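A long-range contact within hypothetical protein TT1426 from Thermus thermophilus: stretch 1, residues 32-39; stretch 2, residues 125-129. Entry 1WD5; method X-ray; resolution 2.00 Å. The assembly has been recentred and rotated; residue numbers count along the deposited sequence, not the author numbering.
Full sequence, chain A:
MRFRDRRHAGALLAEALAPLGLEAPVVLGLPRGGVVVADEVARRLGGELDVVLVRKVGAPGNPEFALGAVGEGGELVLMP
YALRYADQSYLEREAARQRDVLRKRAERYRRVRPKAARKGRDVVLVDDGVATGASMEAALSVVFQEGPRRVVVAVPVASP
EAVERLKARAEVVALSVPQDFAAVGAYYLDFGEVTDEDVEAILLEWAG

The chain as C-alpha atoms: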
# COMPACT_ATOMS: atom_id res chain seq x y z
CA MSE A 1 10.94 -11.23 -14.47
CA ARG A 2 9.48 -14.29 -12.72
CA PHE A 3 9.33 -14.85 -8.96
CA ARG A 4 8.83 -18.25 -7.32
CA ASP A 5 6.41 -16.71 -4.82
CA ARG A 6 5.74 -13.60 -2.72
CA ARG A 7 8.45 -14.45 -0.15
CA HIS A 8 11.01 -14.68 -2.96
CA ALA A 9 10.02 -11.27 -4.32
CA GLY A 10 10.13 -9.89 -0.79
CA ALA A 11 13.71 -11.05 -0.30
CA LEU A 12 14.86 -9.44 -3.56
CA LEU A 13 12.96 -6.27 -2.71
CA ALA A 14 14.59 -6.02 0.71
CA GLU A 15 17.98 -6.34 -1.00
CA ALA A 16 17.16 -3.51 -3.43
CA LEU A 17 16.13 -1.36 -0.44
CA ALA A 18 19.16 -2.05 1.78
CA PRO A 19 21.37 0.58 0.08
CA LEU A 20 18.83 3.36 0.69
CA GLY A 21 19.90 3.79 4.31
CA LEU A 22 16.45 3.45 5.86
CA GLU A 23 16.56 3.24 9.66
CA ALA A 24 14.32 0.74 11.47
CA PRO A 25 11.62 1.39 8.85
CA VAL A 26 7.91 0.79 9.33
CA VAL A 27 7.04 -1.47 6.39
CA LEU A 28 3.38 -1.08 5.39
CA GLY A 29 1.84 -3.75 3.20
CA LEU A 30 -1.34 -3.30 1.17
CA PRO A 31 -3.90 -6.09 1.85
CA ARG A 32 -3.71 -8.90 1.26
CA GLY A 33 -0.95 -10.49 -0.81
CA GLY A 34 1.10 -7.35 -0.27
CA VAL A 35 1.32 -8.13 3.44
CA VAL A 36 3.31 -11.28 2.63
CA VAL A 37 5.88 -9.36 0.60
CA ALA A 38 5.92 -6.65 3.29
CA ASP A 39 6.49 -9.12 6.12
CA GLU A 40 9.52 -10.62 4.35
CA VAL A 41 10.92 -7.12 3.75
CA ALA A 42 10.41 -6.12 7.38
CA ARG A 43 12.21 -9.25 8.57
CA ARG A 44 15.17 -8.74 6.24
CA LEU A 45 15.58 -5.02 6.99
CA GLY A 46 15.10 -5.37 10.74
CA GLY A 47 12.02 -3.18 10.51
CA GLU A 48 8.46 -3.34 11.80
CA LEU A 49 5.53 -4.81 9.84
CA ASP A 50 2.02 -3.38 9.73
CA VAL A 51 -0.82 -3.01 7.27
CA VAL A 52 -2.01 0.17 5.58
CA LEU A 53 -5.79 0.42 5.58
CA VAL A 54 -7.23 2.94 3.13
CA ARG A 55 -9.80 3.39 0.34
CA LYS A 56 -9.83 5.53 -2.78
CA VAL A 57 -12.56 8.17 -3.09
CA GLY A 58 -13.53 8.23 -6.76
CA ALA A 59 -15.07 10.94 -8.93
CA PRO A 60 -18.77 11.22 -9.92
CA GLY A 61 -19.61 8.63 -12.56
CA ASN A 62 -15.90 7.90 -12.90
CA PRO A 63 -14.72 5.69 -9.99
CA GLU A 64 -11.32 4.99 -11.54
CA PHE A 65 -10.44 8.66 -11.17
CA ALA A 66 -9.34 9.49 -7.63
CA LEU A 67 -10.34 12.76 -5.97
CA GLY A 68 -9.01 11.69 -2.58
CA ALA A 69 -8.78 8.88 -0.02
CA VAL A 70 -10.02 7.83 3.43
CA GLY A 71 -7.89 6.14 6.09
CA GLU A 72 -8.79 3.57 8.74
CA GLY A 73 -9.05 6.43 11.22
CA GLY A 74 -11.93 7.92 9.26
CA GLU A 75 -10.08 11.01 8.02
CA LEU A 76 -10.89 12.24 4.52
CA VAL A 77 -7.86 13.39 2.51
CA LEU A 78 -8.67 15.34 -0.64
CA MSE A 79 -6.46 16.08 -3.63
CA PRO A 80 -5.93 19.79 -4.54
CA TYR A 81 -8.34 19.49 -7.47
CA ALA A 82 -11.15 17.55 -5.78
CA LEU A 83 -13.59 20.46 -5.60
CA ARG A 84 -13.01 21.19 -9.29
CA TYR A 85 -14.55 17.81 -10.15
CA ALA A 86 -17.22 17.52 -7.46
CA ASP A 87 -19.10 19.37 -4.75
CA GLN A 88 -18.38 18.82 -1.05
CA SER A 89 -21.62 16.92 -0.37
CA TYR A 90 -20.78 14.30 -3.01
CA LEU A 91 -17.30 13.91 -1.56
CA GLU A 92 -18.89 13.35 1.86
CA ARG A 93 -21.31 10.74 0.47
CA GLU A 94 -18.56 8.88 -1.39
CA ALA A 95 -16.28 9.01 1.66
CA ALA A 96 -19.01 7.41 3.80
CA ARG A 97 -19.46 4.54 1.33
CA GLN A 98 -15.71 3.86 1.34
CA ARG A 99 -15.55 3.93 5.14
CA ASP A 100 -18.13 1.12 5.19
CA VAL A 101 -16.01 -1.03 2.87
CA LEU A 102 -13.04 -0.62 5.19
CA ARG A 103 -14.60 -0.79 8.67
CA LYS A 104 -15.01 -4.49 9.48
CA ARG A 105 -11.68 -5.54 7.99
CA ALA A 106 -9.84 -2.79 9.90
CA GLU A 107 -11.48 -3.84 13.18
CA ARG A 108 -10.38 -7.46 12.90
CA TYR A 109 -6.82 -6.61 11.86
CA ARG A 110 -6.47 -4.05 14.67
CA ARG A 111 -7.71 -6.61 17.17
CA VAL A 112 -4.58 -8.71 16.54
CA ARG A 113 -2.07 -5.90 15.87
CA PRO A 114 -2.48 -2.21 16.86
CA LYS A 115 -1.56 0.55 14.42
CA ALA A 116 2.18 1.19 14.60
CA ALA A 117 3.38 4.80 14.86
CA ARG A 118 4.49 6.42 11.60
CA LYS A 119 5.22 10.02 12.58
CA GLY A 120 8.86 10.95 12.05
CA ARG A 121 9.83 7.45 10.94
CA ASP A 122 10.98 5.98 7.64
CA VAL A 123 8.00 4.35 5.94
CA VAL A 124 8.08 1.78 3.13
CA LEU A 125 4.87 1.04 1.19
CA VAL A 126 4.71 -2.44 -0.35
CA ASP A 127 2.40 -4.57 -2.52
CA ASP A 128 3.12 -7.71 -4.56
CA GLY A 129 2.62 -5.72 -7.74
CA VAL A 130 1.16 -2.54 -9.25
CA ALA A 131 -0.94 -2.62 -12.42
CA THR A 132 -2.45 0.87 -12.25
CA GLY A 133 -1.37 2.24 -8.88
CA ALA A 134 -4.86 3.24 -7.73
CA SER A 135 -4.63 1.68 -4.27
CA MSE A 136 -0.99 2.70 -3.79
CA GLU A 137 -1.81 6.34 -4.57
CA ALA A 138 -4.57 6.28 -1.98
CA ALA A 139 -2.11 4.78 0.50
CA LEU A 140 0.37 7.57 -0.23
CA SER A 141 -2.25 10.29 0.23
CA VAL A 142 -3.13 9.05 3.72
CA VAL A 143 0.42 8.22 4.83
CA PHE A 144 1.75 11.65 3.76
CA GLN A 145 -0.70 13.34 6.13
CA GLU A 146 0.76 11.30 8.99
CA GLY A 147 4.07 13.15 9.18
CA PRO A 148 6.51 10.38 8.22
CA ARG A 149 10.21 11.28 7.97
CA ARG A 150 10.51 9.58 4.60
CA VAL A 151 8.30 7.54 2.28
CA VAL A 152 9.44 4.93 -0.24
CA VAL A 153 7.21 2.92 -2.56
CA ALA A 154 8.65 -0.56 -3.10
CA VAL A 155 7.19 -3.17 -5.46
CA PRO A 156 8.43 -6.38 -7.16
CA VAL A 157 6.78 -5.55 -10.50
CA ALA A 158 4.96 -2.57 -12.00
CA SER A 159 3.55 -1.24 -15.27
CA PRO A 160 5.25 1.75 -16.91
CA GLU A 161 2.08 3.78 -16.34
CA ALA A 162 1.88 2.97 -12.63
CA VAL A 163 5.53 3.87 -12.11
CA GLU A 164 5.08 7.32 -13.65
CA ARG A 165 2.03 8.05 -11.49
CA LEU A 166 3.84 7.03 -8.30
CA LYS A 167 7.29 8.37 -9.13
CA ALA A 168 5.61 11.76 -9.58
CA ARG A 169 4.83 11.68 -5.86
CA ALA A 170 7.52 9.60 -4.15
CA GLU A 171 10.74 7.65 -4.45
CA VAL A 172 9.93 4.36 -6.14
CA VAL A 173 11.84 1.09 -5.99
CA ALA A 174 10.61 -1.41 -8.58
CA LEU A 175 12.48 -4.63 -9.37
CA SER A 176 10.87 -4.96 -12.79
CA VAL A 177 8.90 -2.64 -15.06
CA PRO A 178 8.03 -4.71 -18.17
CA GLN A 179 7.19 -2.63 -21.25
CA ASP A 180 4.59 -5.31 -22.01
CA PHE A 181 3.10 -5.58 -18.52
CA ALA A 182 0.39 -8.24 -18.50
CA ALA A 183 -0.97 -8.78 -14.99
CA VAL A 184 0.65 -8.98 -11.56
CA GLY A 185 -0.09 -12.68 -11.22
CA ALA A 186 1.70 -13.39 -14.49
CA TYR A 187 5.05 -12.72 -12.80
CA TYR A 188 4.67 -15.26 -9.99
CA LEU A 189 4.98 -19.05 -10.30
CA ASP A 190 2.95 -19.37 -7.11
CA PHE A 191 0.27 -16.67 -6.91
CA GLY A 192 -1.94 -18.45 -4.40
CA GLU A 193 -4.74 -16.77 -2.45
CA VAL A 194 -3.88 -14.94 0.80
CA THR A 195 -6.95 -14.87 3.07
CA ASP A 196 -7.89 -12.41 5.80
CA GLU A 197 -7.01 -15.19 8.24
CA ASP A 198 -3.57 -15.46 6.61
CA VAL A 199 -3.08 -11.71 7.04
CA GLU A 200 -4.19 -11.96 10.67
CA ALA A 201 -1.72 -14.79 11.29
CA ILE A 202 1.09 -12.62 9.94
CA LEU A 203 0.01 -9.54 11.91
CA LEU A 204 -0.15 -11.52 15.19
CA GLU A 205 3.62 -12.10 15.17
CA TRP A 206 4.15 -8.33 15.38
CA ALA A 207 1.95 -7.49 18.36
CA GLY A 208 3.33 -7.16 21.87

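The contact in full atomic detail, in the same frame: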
# COMPACT_ATOMS: atom_id res chain seq x y z
N ARG A 32 -4.11 -7.93 0.24
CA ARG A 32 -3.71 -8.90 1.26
C ARG A 32 -2.37 -9.53 0.90
O ARG A 32 -1.50 -9.70 1.75
CB ARG A 32 -4.78 -10.00 1.41
CG ARG A 32 -6.11 -9.48 1.98
CD ARG A 32 -7.02 -10.62 2.44
NE ARG A 32 -7.54 -11.42 1.33
CZ ARG A 32 -8.54 -11.06 0.54
NH1 ARG A 32 -9.16 -9.89 0.71
NH2 ARG A 32 -8.94 -11.87 -0.44
N GLY A 33 -2.19 -9.88 -0.38
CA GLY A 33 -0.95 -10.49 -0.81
C GLY A 33 0.25 -9.60 -0.51
O GLY A 33 1.35 -10.09 -0.24
N GLY A 34 0.03 -8.29 -0.55
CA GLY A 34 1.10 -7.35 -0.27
C GLY A 34 1.67 -7.48 1.13
O GLY A 34 2.84 -7.15 1.36
N VAL A 35 0.87 -7.97 2.06
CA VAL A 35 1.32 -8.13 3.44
C VAL A 35 2.39 -9.21 3.52
O VAL A 35 3.29 -9.14 4.35
CB VAL A 35 0.15 -8.47 4.39
CG1 VAL A 35 0.67 -8.72 5.80
CG2 VAL A 35 -0.84 -7.31 4.41
N VAL A 36 2.31 -10.21 2.64
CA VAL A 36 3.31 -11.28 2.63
C VAL A 36 4.65 -10.72 2.19
O VAL A 36 5.68 -10.97 2.82
CB VAL A 36 2.92 -12.43 1.68
CG1 VAL A 36 4.02 -13.47 1.65
CG2 VAL A 36 1.61 -13.07 2.13
N VAL A 37 4.64 -9.95 1.10
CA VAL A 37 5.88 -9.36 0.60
C VAL A 37 6.43 -8.41 1.66
O VAL A 37 7.63 -8.40 1.94
CB VAL A 37 5.66 -8.57 -0.71
CG1 VAL A 37 6.99 -8.02 -1.21
CG2 VAL A 37 5.01 -9.47 -1.78
N ALA A 38 5.54 -7.62 2.26
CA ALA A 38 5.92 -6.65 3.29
C ALA A 38 6.56 -7.30 4.52
O ALA A 38 7.54 -6.80 5.08
CB ALA A 38 4.71 -5.83 3.70
N ASP A 39 5.98 -8.42 4.95
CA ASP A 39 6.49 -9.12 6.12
C ASP A 39 7.93 -9.60 5.87
O ASP A 39 8.79 -9.48 6.74
CB ASP A 39 5.61 -10.32 6.45
CG ASP A 39 6.11 -11.09 7.67
OD1 ASP A 39 5.91 -10.62 8.80
OD2 ASP A 39 6.71 -12.17 7.48
N LEU A 125 6.16 1.55 1.63
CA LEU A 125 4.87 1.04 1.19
C LEU A 125 5.11 -0.09 0.21
O LEU A 125 5.81 0.08 -0.78
CB LEU A 125 4.06 2.15 0.51
CG LEU A 125 3.44 3.18 1.46
CD1 LEU A 125 2.83 4.33 0.67
CD2 LEU A 125 2.38 2.49 2.32
N VAL A 126 4.51 -1.25 0.48
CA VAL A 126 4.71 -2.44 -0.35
C VAL A 126 3.44 -3.17 -0.79
O VAL A 126 2.46 -3.22 -0.06
CB VAL A 126 5.58 -3.48 0.41
CG1 VAL A 126 5.91 -4.65 -0.51
CG2 VAL A 126 6.85 -2.83 0.94
N ASP A 127 3.49 -3.75 -1.99
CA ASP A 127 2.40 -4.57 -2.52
C ASP A 127 3.11 -5.59 -3.40
O ASP A 127 4.27 -5.38 -3.76
CB ASP A 127 1.42 -3.75 -3.37
CG ASP A 127 0.06 -4.44 -3.51
OD1 ASP A 127 -0.09 -5.59 -3.02
OD2 ASP A 127 -0.87 -3.85 -4.11
N ASP A 128 2.46 -6.71 -3.73
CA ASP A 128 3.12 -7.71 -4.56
C ASP A 128 3.24 -7.30 -6.01
O ASP A 128 3.94 -7.95 -6.79
CB ASP A 128 2.42 -9.08 -4.46
CG ASP A 128 0.92 -9.02 -4.71
OD1 ASP A 128 0.45 -8.06 -5.36
OD2 ASP A 128 0.21 -9.95 -4.27
N GLY A 129 2.56 -6.21 -6.38
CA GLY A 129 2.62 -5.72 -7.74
C GLY A 129 1.75 -4.48 -7.92
O GLY A 129 0.89 -4.21 -7.08
O HOH W 1 -2.05 -7.06 -2.02

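The start of a helix, through its second turn, packs here against the end of a strand and the loop that follows it, and the fit depends on what the helix leaves out. Gly-34 lies almost against the loop backbone: its CA is 3.8 Å from the CA of Asp-127, and the same Gly-34 CA is 3.8 Å from Asp-128 N. A CB built on Gly-34 would fall 2.7 Å from Asp-127 OD1, a clash. Gly-33 obeys the same rule, since an ideal CB there would point toward the loop and land 2.5 Å from Asp-128 OD2. Two glycines thus leave room for two carboxylates.

Asp-127 sends its CA-to-CB bond away from the helix, yet its t rotamer, with chi2 near -4°, carries OD1 back to 3.5 Å from Gly-34 CA. In that position OD1 accepts a hydrogen bond from Asp-128 N at 2.9 Å, which ties the side chain to the following residue's backbone. It also receives a hydrogen bond from water 1 at 2.6 Å, and that water accepts one from Gly-34 N at 2.8 Å. No direct hydrogen bond crosses the contact; the water supplies the polar link, using an amide of the first helical turn whose NH has no partner within the stretch.

One turn further on, the contact becomes apolar. Val-37 and Val-126 each point toward the other stretch, both with chi1 in t, and their CG1 atoms meet at 3.6 Å. Val-37 CG2 reaches Asp-128 CB at 3.7 Å, so the two methyls of one valine touch different residues. Asp-128 holds chi1 at 52° (p); its OD2 is hydrogen-bonded elsewhere in the structure. Ala-38 completes the patch, its CB 4.1 Å from Val-126 CB. The pattern is glycine where backbone meets loop, and small or branched apolar residues where helix meets strand.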